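Local coordinates for zinc transport protein ZntB (Vibrio parahaemolyticus RIMD 2210633, PDB 3CK6), which probably acts as a zinc:proton symporter that takes up zinc across the inner membrane, its cytoplasmic part assembling into a funnel-shaped homopentamer, at residues Q29-Y34 and K132-L137; H35-H40 and S109-P114; L151-I156 and K178-I183; N161-N166 and G231-F236. The protein carries 1 engineered substitution. One frame throughout, in Å; residues are numbered along the deposited sequence.

Contact 1: residues Q29-Y34 and K132-L137; sequences QPNHWY and KSLASL
The start of a long helix, 134-161, packs here against the mixed sheet of the alpha/beta cytoplasmic domain of a CorA-family transporter, where a type II beta turn (Gln29 to His32) leads into strand 32-37. Trp33, Leu134 and Leu137 carry the apolar part. Trp33 CG lies anti to the backbone N (chi1 175°), which brings the side chain out from the strand toward the helix. CB already touches both leucines of the first helical turn, with Trp33 CB 3.7 Å from Leu137 CD2 and 4.2 Å from Leu134 CD2. From CG onward the contact with the helix is a single methyl: Leu137 CD2 sits 3.4 Å from Trp33 CG and over one face of the five-membered ring, 24° off its normal, a CH-pi contact. CE3 of the larger ring still reaches that methyl, while Ile118, Arg122 and Leu125 of helix 116-126 also touch the Trp33 side chain. NE1 points to Ser109 OG on the neighbouring strand 106-111 and is hydrogen-bonded there. Leu134 spreads its branches over backbone instead, CD1 reaching Asn31 CA at 3.6 Å and CD2 reaching His32 O at 3.8 Å. Ser133 is the N-cap of the helix, its OG accepting from Ser136 N at 3.0 Å. Leu134 N, in the first turn, is served by a water 2.9 Å away, which also accepts a weak bond from Asn31 ND2.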
# COMPACT_ATOMS: atom_id res chain seq x y z
N GLN E 29 28.22 -12.36 31.27
CA GLN E 29 27.93 -13.78 31.44
C GLN E 29 26.54 -14.11 30.91
O GLN E 29 25.62 -13.29 31.01
CB GLN E 29 28.01 -14.18 32.92
CG GLN E 29 29.25 -13.70 33.69
CD GLN E 29 30.55 -14.33 33.22
OE1 GLN E 29 31.63 -13.80 33.47
NE2 GLN E 29 30.46 -15.46 32.52
N PRO E 30 26.39 -15.30 30.31
CA PRO E 30 25.10 -15.72 29.81
C PRO E 30 24.05 -15.75 30.93
O PRO E 30 24.38 -16.09 32.06
CB PRO E 30 25.37 -17.14 29.27
CG PRO E 30 26.83 -17.14 28.96
CD PRO E 30 27.43 -16.31 30.05
N ASN E 31 22.81 -15.36 30.60
CA ASN E 31 21.70 -15.29 31.56
C ASN E 31 21.73 -14.09 32.54
O ASN E 31 20.90 -14.00 33.43
CB ASN E 31 21.49 -16.63 32.29
CG ASN E 31 21.10 -17.73 31.33
OD1 ASN E 31 21.80 -18.73 31.20
ND2 ASN E 31 20.01 -17.51 30.59
N HIS E 32 22.67 -13.17 32.34
CA HIS E 32 22.72 -11.95 33.14
C HIS E 32 22.08 -10.81 32.37
O HIS E 32 22.11 -10.77 31.13
CB HIS E 32 24.16 -11.58 33.49
CG HIS E 32 24.81 -12.46 34.52
ND1 HIS E 32 24.70 -13.84 34.52
CD2 HIS E 32 25.60 -12.16 35.58
CE1 HIS E 32 25.38 -14.34 35.53
NE2 HIS E 32 25.93 -13.33 36.20
N TRP E 33 21.52 -9.87 33.14
CA TRP E 33 21.00 -8.61 32.61
C TRP E 33 21.84 -7.46 33.16
O TRP E 33 22.10 -7.38 34.36
CB TRP E 33 19.54 -8.42 33.00
CG TRP E 33 18.96 -7.09 32.60
CD1 TRP E 33 19.17 -6.40 31.43
CD2 TRP E 33 18.04 -6.30 33.37
NE1 TRP E 33 18.44 -5.23 31.44
CE2 TRP E 33 17.73 -5.15 32.61
CE3 TRP E 33 17.42 -6.47 34.63
CZ2 TRP E 33 16.85 -4.14 33.07
CZ3 TRP E 33 16.53 -5.46 35.08
CH2 TRP E 33 16.26 -4.33 34.30
N TYR E 34 22.31 -6.61 32.25
CA TYR E 34 23.09 -5.43 32.57
C TYR E 34 22.29 -4.22 32.08
O TYR E 34 22.04 -4.08 30.89
CB TYR E 34 24.45 -5.48 31.86
CG TYR E 34 25.22 -6.76 32.14
CD1 TYR E 34 26.13 -6.83 33.20
CD2 TYR E 34 24.99 -7.92 31.39
CE1 TYR E 34 26.81 -8.01 33.49
CE2 TYR E 34 25.67 -9.10 31.68
CZ TYR E 34 26.59 -9.13 32.73
OH TYR E 34 27.24 -10.32 33.02
N LYS E 132 11.42 -14.46 35.64
CA LYS E 132 12.19 -15.64 36.04
C LYS E 132 13.24 -16.07 35.01
O LYS E 132 13.90 -17.10 35.19
CB LYS E 132 11.25 -16.80 36.39
CG LYS E 132 10.26 -16.48 37.51
CD LYS E 132 10.00 -17.72 38.35
CE LYS E 132 8.52 -17.87 38.69
NZ LYS E 132 7.78 -16.59 38.87
N SER E 133 13.40 -15.29 33.94
CA SER E 133 14.30 -15.63 32.84
C SER E 133 14.53 -14.40 31.98
O SER E 133 13.77 -13.43 32.07
CB SER E 133 13.69 -16.74 31.97
OG SER E 133 12.62 -16.22 31.18
N LEU E 134 15.57 -14.43 31.14
CA LEU E 134 15.80 -13.31 30.21
C LEU E 134 14.67 -13.22 29.18
O LEU E 134 14.31 -12.13 28.77
CB LEU E 134 17.16 -13.41 29.50
CG LEU E 134 18.46 -13.25 30.29
CD1 LEU E 134 19.67 -13.26 29.35
CD2 LEU E 134 18.49 -11.99 31.13
N ALA E 135 14.14 -14.37 28.75
CA ALA E 135 12.97 -14.38 27.84
C ALA E 135 11.78 -13.63 28.44
O ALA E 135 11.14 -12.78 27.78
CB ALA E 135 12.58 -15.83 27.46
N SER E 136 11.50 -13.89 29.71
CA SER E 136 10.43 -13.20 30.40
C SER E 136 10.75 -11.74 30.65
O SER E 136 9.88 -10.88 30.51
CB SER E 136 10.08 -13.92 31.71
OG SER E 136 9.11 -13.19 32.45
N LEU E 137 12.00 -11.44 31.00
CA LEU E 137 12.44 -10.06 31.19
C LEU E 137 12.17 -9.19 29.97
O LEU E 137 11.62 -8.09 30.09
CB LEU E 137 13.94 -10.04 31.55
CG LEU E 137 14.57 -8.64 31.61
CD1 LEU E 137 13.91 -7.80 32.72
CD2 LEU E 137 16.06 -8.76 31.84
O HOH W 1 17.49 -16.58 31.45

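Contact 2: residues H35-H40 and S109-P114; sequences HCERLH and STRKIP
Strands 35-37 and 109-111 run parallel, their short axes 33° apart. On the face of His35, Glu37, Ser109 and Arg111, Ser109 OG lies at the edge of the His35 ring, in a nearly straight hydrogen bond with His35 ND1 at 2.7 Å. Arg111 crosses His35 at about a right angle, guanidinium and ring planes 89° apart, but runs alongside Glu37. It grips the carboxylate side-on in a salt bridge: Arg111 NE to Glu37 OE1 and Arg111 NH2 to Glu37 OE2 are both 2.9 Å. The oxygens lie near the guanidinium plane, whereas the nitrogens approach from above the carboxylate plane, the two groups being tilted by 68°. Just past the strand, Arg38 crosses Thr110, which with Cys36 is on the other face, at about a right angle; its NH2 bonds mainly to Ser97 O and only weakly to Thr110 OG1, whose stronger partner is Arg99 O on strand 96-103, and the guanidinium lies over the Arg111-Lys112 peptide. Cys36 bonds to the residues flanking Thr110, its partner in register, Cys36 N to Ser109 O at 2.8 Å and Arg111 N to Cys36 O at 2.9 Å, and Arg38 N then reaches Arg111 O at 2.8 Å. This staggered bonding is the signature of a parallel pair, the only one in the otherwise antiparallel sheet of this alpha/beta domain.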
# COMPACT_ATOMS: atom_id res chain seq x y z
N HIS E 35 21.87 -3.36 33.01
CA HIS E 35 21.17 -2.14 32.64
C HIS E 35 22.16 -0.99 32.78
O HIS E 35 22.75 -0.83 33.85
CB HIS E 35 19.97 -1.92 33.56
CG HIS E 35 19.05 -0.84 33.11
ND1 HIS E 35 18.53 -0.79 31.84
CD2 HIS E 35 18.53 0.23 33.78
CE1 HIS E 35 17.74 0.27 31.74
NE2 HIS E 35 17.73 0.90 32.90
N CYS E 36 22.35 -0.21 31.71
CA CYS E 36 23.46 0.76 31.63
C CYS E 36 23.07 2.18 31.17
O CYS E 36 22.07 2.36 30.48
CB CYS E 36 24.56 0.27 30.68
SG CYS E 36 25.08 -1.43 31.01
N GLU E 37 23.90 3.15 31.57
CA GLU E 37 23.82 4.53 31.09
C GLU E 37 24.48 4.64 29.71
O GLU E 37 25.68 4.44 29.57
CB GLU E 37 24.48 5.49 32.08
CG GLU E 37 23.85 5.52 33.49
CD GLU E 37 22.59 6.37 33.59
OE1 GLU E 37 21.92 6.59 32.55
OE2 GLU E 37 22.26 6.82 34.72
N ARG E 38 23.69 4.94 28.70
CA ARG E 38 24.19 5.00 27.33
C ARG E 38 25.21 6.13 27.12
O ARG E 38 26.11 5.99 26.29
CB ARG E 38 23.02 5.12 26.35
CG ARG E 38 23.41 5.19 24.88
CD ARG E 38 22.26 4.77 23.97
NE ARG E 38 21.20 5.78 23.96
CZ ARG E 38 19.97 5.59 24.45
NH1 ARG E 38 19.10 6.58 24.38
NH2 ARG E 38 19.63 4.42 25.02
N LEU E 39 25.07 7.23 27.87
CA LEU E 39 25.93 8.41 27.67
C LEU E 39 27.18 8.46 28.53
O LEU E 39 27.95 9.41 28.45
CB LEU E 39 25.12 9.71 27.84
CG LEU E 39 24.00 9.93 26.81
CD1 LEU E 39 23.28 11.25 27.07
CD2 LEU E 39 24.52 9.86 25.37
N HIS E 40 27.41 7.44 29.33
CA HIS E 40 28.57 7.42 30.20
C HIS E 40 29.84 7.13 29.39
O HIS E 40 29.84 6.18 28.60
CB HIS E 40 28.39 6.36 31.28
CG HIS E 40 29.32 6.51 32.43
ND1 HIS E 40 30.64 6.12 32.37
CD2 HIS E 40 29.13 7.00 33.68
CE1 HIS E 40 31.23 6.37 33.52
NE2 HIS E 40 30.33 6.89 34.34
N SER E 109 20.84 -3.67 28.29
CA SER E 109 19.97 -2.57 27.92
C SER E 109 20.62 -1.25 28.30
O SER E 109 21.33 -1.16 29.31
CB SER E 109 18.58 -2.72 28.56
OG SER E 109 18.66 -2.71 29.97
N THR E 110 20.38 -0.23 27.47
CA THR E 110 21.01 1.07 27.64
C THR E 110 19.93 2.14 27.62
O THR E 110 18.92 2.01 26.89
CB THR E 110 22.09 1.41 26.56
OG1 THR E 110 21.47 1.64 25.28
CG2 THR E 110 23.17 0.32 26.45
N ARG E 111 20.11 3.16 28.44
CA ARG E 111 19.15 4.23 28.56
C ARG E 111 19.85 5.58 28.58
O ARG E 111 21.04 5.69 28.89
CB ARG E 111 18.31 4.04 29.84
CG ARG E 111 19.11 4.23 31.15
CD ARG E 111 18.46 5.27 32.00
NE ARG E 111 19.24 5.70 33.17
CZ ARG E 111 18.90 5.41 34.43
NH1 ARG E 111 17.82 4.66 34.68
NH2 ARG E 111 19.65 5.85 35.44
N LYS E 112 19.09 6.63 28.25
CA LYS E 112 19.57 8.00 28.41
C LYS E 112 18.91 8.58 29.66
O LYS E 112 19.56 9.15 30.51
CB LYS E 112 19.23 8.83 27.18
CG LYS E 112 19.54 10.36 27.34
CD LYS E 112 19.72 11.03 26.00
CE LYS E 112 18.41 11.63 25.49
NZ LYS E 112 18.65 12.56 24.33
N ILE E 113 17.61 8.39 29.75
CA ILE E 113 16.82 8.92 30.86
C ILE E 113 15.89 7.81 31.31
O ILE E 113 15.49 7.01 30.49
CB ILE E 113 16.00 10.13 30.39
CG1 ILE E 113 15.48 9.88 28.96
CG2 ILE E 113 16.87 11.35 30.40
CD1 ILE E 113 14.05 10.26 28.73
N PRO E 114 15.58 7.74 32.62
CA PRO E 114 14.82 6.62 33.17
C PRO E 114 13.46 6.35 32.50
O PRO E 114 12.77 7.28 32.09
CB PRO E 114 14.64 7.01 34.64
CG PRO E 114 15.84 7.88 34.92
CD PRO E 114 15.98 8.69 33.68
O HOH W 2 22.97 7.89 29.89
O HOH W 3 20.55 8.66 32.76

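Contact 3: residues L151-I156 and K178-I183; sequences LYLDTI and KALISI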
# COMPACT_ATOMS: atom_id res chain seq x y z
N LEU E 151 -1.31 4.36 28.86
CA LEU E 151 -1.68 5.30 29.92
C LEU E 151 -1.62 6.73 29.42
O LEU E 151 -2.52 7.52 29.70
CB LEU E 151 -0.80 5.15 31.18
CG LEU E 151 -1.21 4.08 32.21
CD1 LEU E 151 -0.04 3.67 33.10
CD2 LEU E 151 -2.44 4.50 33.07
N TYR E 152 -0.57 7.06 28.66
CA TYR E 152 -0.48 8.39 28.06
C TYR E 152 -1.60 8.65 27.05
O TYR E 152 -2.21 9.72 27.06
CB TYR E 152 0.90 8.62 27.43
CG TYR E 152 1.04 9.95 26.72
CD1 TYR E 152 1.02 11.15 27.43
CD2 TYR E 152 1.19 10.01 25.34
CE1 TYR E 152 1.15 12.37 26.77
CE2 TYR E 152 1.33 11.22 24.67
CZ TYR E 152 1.30 12.39 25.39
OH TYR E 152 1.44 13.59 24.71
N LEU E 153 -1.86 7.67 26.19
CA LEU E 153 -2.94 7.80 25.21
C LEU E 153 -4.29 8.08 25.86
O LEU E 153 -5.09 8.81 25.29
CB LEU E 153 -3.02 6.59 24.28
CG LEU E 153 -1.95 6.57 23.18
CD1 LEU E 153 -1.99 5.26 22.38
CD2 LEU E 153 -2.05 7.82 22.26
N ASP E 154 -4.51 7.54 27.06
CA ASP E 154 -5.69 7.83 27.86
C ASP E 154 -5.83 9.32 28.17
O ASP E 154 -6.93 9.82 28.20
CB ASP E 154 -5.68 7.06 29.19
CG ASP E 154 -6.02 5.58 29.03
OD1 ASP E 154 -6.60 5.20 27.99
OD2 ASP E 154 -5.70 4.81 29.97
N THR E 155 -4.71 10.00 28.42
CA THR E 155 -4.72 11.43 28.72
C THR E 155 -5.11 12.20 27.46
O THR E 155 -5.73 13.26 27.54
CB THR E 155 -3.36 11.95 29.24
OG1 THR E 155 -2.39 11.99 28.18
CG2 THR E 155 -2.84 11.10 30.38
N ILE E 156 -4.71 11.68 26.30
CA ILE E 156 -5.08 12.31 25.03
C ILE E 156 -6.57 12.10 24.76
O ILE E 156 -7.29 13.03 24.38
CB ILE E 156 -4.18 11.83 23.86
CG1 ILE E 156 -2.76 12.38 24.04
CG2 ILE E 156 -4.77 12.26 22.50
CD1 ILE E 156 -1.69 11.73 23.18
N LYS E 178 -0.27 17.38 17.71
CA LYS E 178 1.19 17.44 17.83
C LYS E 178 1.70 16.26 18.66
O LYS E 178 2.70 15.63 18.31
CB LYS E 178 1.64 18.77 18.46
CG LYS E 178 3.15 18.81 18.84
CD LYS E 178 4.12 18.65 17.64
CE LYS E 178 4.41 19.97 16.94
NZ LYS E 178 5.29 20.89 17.74
N ALA E 179 1.01 15.98 19.76
CA ALA E 179 1.38 14.86 20.62
C ALA E 179 1.26 13.54 19.87
O ALA E 179 2.18 12.73 19.92
CB ALA E 179 0.53 14.87 21.88
N LEU E 180 0.16 13.37 19.14
CA LEU E 180 -0.11 12.14 18.40
C LEU E 180 0.88 11.91 17.26
O LEU E 180 1.40 10.81 17.17
CB LEU E 180 -1.55 12.10 17.87
CG LEU E 180 -2.69 11.95 18.89
CD1 LEU E 180 -4.01 12.45 18.31
CD2 LEU E 180 -2.79 10.47 19.32
N ILE E 181 1.17 12.91 16.43
CA ILE E 181 2.16 12.68 15.35
C ILE E 181 3.58 12.42 15.88
O ILE E 181 4.30 11.60 15.29
CB ILE E 181 2.15 13.71 14.20
CG1 ILE E 181 2.65 15.08 14.67
CG2 ILE E 181 0.74 13.75 13.54
CD1 ILE E 181 3.06 16.08 13.54
N SER E 182 3.93 13.07 16.99
CA SER E 182 5.20 12.82 17.67
C SER E 182 5.31 11.36 18.14
O SER E 182 6.37 10.74 17.95
CB SER E 182 5.42 13.78 18.85
OG SER E 182 5.39 15.13 18.44
N ILE E 183 4.24 10.82 18.73
CA ILE E 183 4.16 9.39 19.16
C ILE E 183 4.20 8.46 17.96
O ILE E 183 4.91 7.42 17.97
CB ILE E 183 2.82 9.05 19.94
CG1 ILE E 183 2.62 9.89 21.21
CG2 ILE E 183 2.74 7.58 20.32
CD1 ILE E 183 3.86 10.18 22.02
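The two helical segments run nearly antiparallel, at 153° between their N-to-C directions, with axes 11.3 Å apart at closest approach and the nearest CA atoms belonging to Ile156 and Ala179. So wide a separation is bridged by side chains. Tyr152, its CG anti to the backbone N (chi1 177°), extends toward helix 173-199 so that its hydroxyl end meets the small Ala179: OH lies 3.2 Å from Ala179 CB, a tight contact made near the plane of the ring. Farther back on the same ring, Tyr152 CE2 touches Ile183 CD1 at 3.8 Å, the two side chains crossing obliquely. Helices 134-161 and 173-199 form an antiparallel helical hairpin, and together with helix 209-246 they build the elongated helical part of this CorA-family domain. Ile222 of that third helix touches Leu153, Ile226 touches Ile183, and Tyr229 and Leu230 touch Leu180. Leu153 and Leu180 cross obliquely, their CD2 methyls 4.0 Å apart. Ile156 divides its branches: CD1 reaches Ala179 CB at 4.1 Å, while CG2 reaches Leu180 CD2 at 4.2 Å. The hydroxyls of Ser182 and Thr155 turn back on their own helices; Ser182 OG donates to Lys178 O at 2.7 Å, and Thr155 OG1 to Tyr152 O, a carbonyl that also accepts from Ile156 N. On helix 173-199, Lys178, Ile181 and Ser182 pack against Leu235, Gly231 and Phe228 of a neighbouring subunit.

Contact 4: residues N161-N166 and G231-F236; sequences NEFDVN and GEVALF
Residues 162-166 form a loop and residues 231-236 one regular helical segment; they come nearest at Phe163 and Phe236, whose CA atoms are 7.4 Å apart. These two residues also carry the side-chain contact. Phe236 has CG anti to its backbone N (chi1 -170°), which sends the ring out from helix 209-246, and Phe163 lies flat on it in an offset stack: the centroids are 4.4 Å apart and the planes only 7° from parallel. The offset sets the CB of Phe163, not its ring, over the middle of the partner, 3.5 Å from the Phe236 centroid and almost on the normal, a CH-pi contact. Within the overlap, Phe163 CG is 3.6 Å from Phe236 CD2. The loop passes along the rim of the same ring, with Val165 N in its plane and 3.5 Å from Phe236 CE1, and the CB of Val165 touching that CE1 atom. In the fold, this loop is the turn of the helical hairpin 134-161/173-199, laid across the third long helix, 209-246. Tyr171 and His173, near the end of that turn, set their rings steeply against Phe236, and Tyr171 OH bonds to Val165 O. At the edge of the Phe163 ring, Val233 CG2 approaches Phe163 CE2 at 4.5 Å. The polar link runs through water: one molecule donates to Asn161 OD1 at 3.1 Å and to Glu232 OE2 at 2.7 Å. Glu232 meanwhile packs on Ile181 of a neighbouring subunit.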
# COMPACT_ATOMS: atom_id res chain seq x y z
N ASN E 161 -12.35 13.67 24.23
CA ASN E 161 -13.73 13.53 24.70
C ASN E 161 -14.33 14.84 25.19
O ASN E 161 -15.56 14.99 25.22
CB ASN E 161 -13.84 12.47 25.80
CG ASN E 161 -13.61 11.04 25.29
OD1 ASN E 161 -13.56 10.77 24.08
ND2 ASN E 161 -13.49 10.10 26.23
N GLU E 162 -13.47 15.79 25.55
CA GLU E 162 -13.91 17.08 26.08
C GLU E 162 -14.03 18.18 25.00
O GLU E 162 -14.43 19.31 25.32
CB GLU E 162 -13.03 17.52 27.25
CG GLU E 162 -13.22 16.63 28.49
CD GLU E 162 -12.32 17.00 29.67
OE1 GLU E 162 -12.79 16.86 30.83
OE2 GLU E 162 -11.15 17.40 29.45
N PHE E 163 -13.69 17.85 23.75
CA PHE E 163 -13.90 18.77 22.62
C PHE E 163 -15.37 19.15 22.55
O PHE E 163 -16.24 18.27 22.46
CB PHE E 163 -13.50 18.17 21.27
CG PHE E 163 -12.02 18.03 21.06
CD1 PHE E 163 -11.10 18.80 21.78
CD2 PHE E 163 -11.53 17.13 20.10
CE1 PHE E 163 -9.72 18.66 21.57
CE2 PHE E 163 -10.16 16.98 19.88
CZ PHE E 163 -9.26 17.75 20.63
N ASP E 164 -15.63 20.45 22.59
CA ASP E 164 -16.98 20.97 22.44
C ASP E 164 -16.89 22.21 21.57
O ASP E 164 -16.26 23.20 21.93
CB ASP E 164 -17.58 21.27 23.81
CG ASP E 164 -18.99 21.83 23.71
OD1 ASP E 164 -19.93 21.05 23.45
OD2 ASP E 164 -19.13 23.06 23.91
N VAL E 165 -17.51 22.12 20.39
CA VAL E 165 -17.39 23.14 19.34
C VAL E 165 -17.92 24.53 19.78
O VAL E 165 -17.49 25.56 19.25
CB VAL E 165 -18.04 22.63 18.01
CG1 VAL E 165 -19.56 22.46 18.15
CG2 VAL E 165 -17.68 23.54 16.84
N ASN E 166 -18.81 24.54 20.76
CA ASN E 166 -19.40 25.79 21.25
C ASN E 166 -18.66 26.39 22.45
O ASN E 166 -19.07 27.42 23.01
CB ASN E 166 -20.88 25.58 21.56
CG ASN E 166 -21.69 25.34 20.31
OD1 ASN E 166 -21.98 26.27 19.55
ND2 ASN E 166 -22.06 24.09 20.07
N GLY E 231 -7.98 10.83 13.51
CA GLY E 231 -9.23 10.99 12.77
C GLY E 231 -10.25 11.84 13.50
O GLY E 231 -10.95 12.65 12.89
N GLU E 232 -10.33 11.67 14.82
CA GLU E 232 -11.16 12.54 15.66
C GLU E 232 -10.68 14.00 15.71
O GLU E 232 -11.50 14.90 15.84
CB GLU E 232 -11.20 12.01 17.08
CG GLU E 232 -12.04 10.76 17.23
CD GLU E 232 -12.34 10.48 18.68
OE1 GLU E 232 -13.47 10.77 19.11
OE2 GLU E 232 -11.43 9.98 19.39
N VAL E 233 -9.38 14.24 15.64
CA VAL E 233 -8.88 15.63 15.64
C VAL E 233 -9.25 16.34 14.34
O VAL E 233 -9.70 17.49 14.36
CB VAL E 233 -7.35 15.72 15.90
CG1 VAL E 233 -6.90 17.17 15.80
CG2 VAL E 233 -7.00 15.16 17.27
N ALA E 234 -9.05 15.65 13.22
CA ALA E 234 -9.46 16.14 11.89
C ALA E 234 -10.96 16.47 11.82
O ALA E 234 -11.35 17.48 11.20
CB ALA E 234 -9.07 15.13 10.81
N LEU E 235 -11.79 15.65 12.46
CA LEU E 235 -13.23 15.88 12.48
C LEU E 235 -13.61 17.08 13.34
O LEU E 235 -14.51 17.84 12.97
CB LEU E 235 -14.00 14.63 12.92
CG LEU E 235 -15.54 14.69 13.04
CD1 LEU E 235 -16.23 15.27 11.82
CD2 LEU E 235 -16.04 13.27 13.27
N PHE E 236 -12.95 17.25 14.48
CA PHE E 236 -13.20 18.42 15.31
C PHE E 236 -12.79 19.71 14.60
O PHE E 236 -13.43 20.74 14.77
CB PHE E 236 -12.57 18.31 16.70
CG PHE E 236 -13.01 19.39 17.65
CD1 PHE E 236 -14.37 19.58 17.94
CD2 PHE E 236 -12.07 20.24 18.25
CE1 PHE E 236 -14.78 20.59 18.81
CE2 PHE E 236 -12.48 21.26 19.13
CZ PHE E 236 -13.83 21.44 19.40
O HOH W 4 -11.73 9.41 22.00

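In the fold
Contacts 1 and 2 share strand 32-37 and belong to the sheet end of the domain; they touch directly, Tyr34 O of contact 1 and Ser109 N of contact 2 making a probable hydrogen bond between neighbouring strands. Contact 2 lies nested in the chain loop that contact 1 closes. Contacts 3 and 4 occupy the helical end, on the other side of the chain's centre from contact 1, and meet where Leu180 packs on Val233. Helix 134-161 spans the distance, serving contacts 1 and 3. Contacts 1 and 3 are buried and largely apolar; contact 2, partly buried, relies on backbone bonds and a salt bridge, and contact 4, farthest out, on stacked rings.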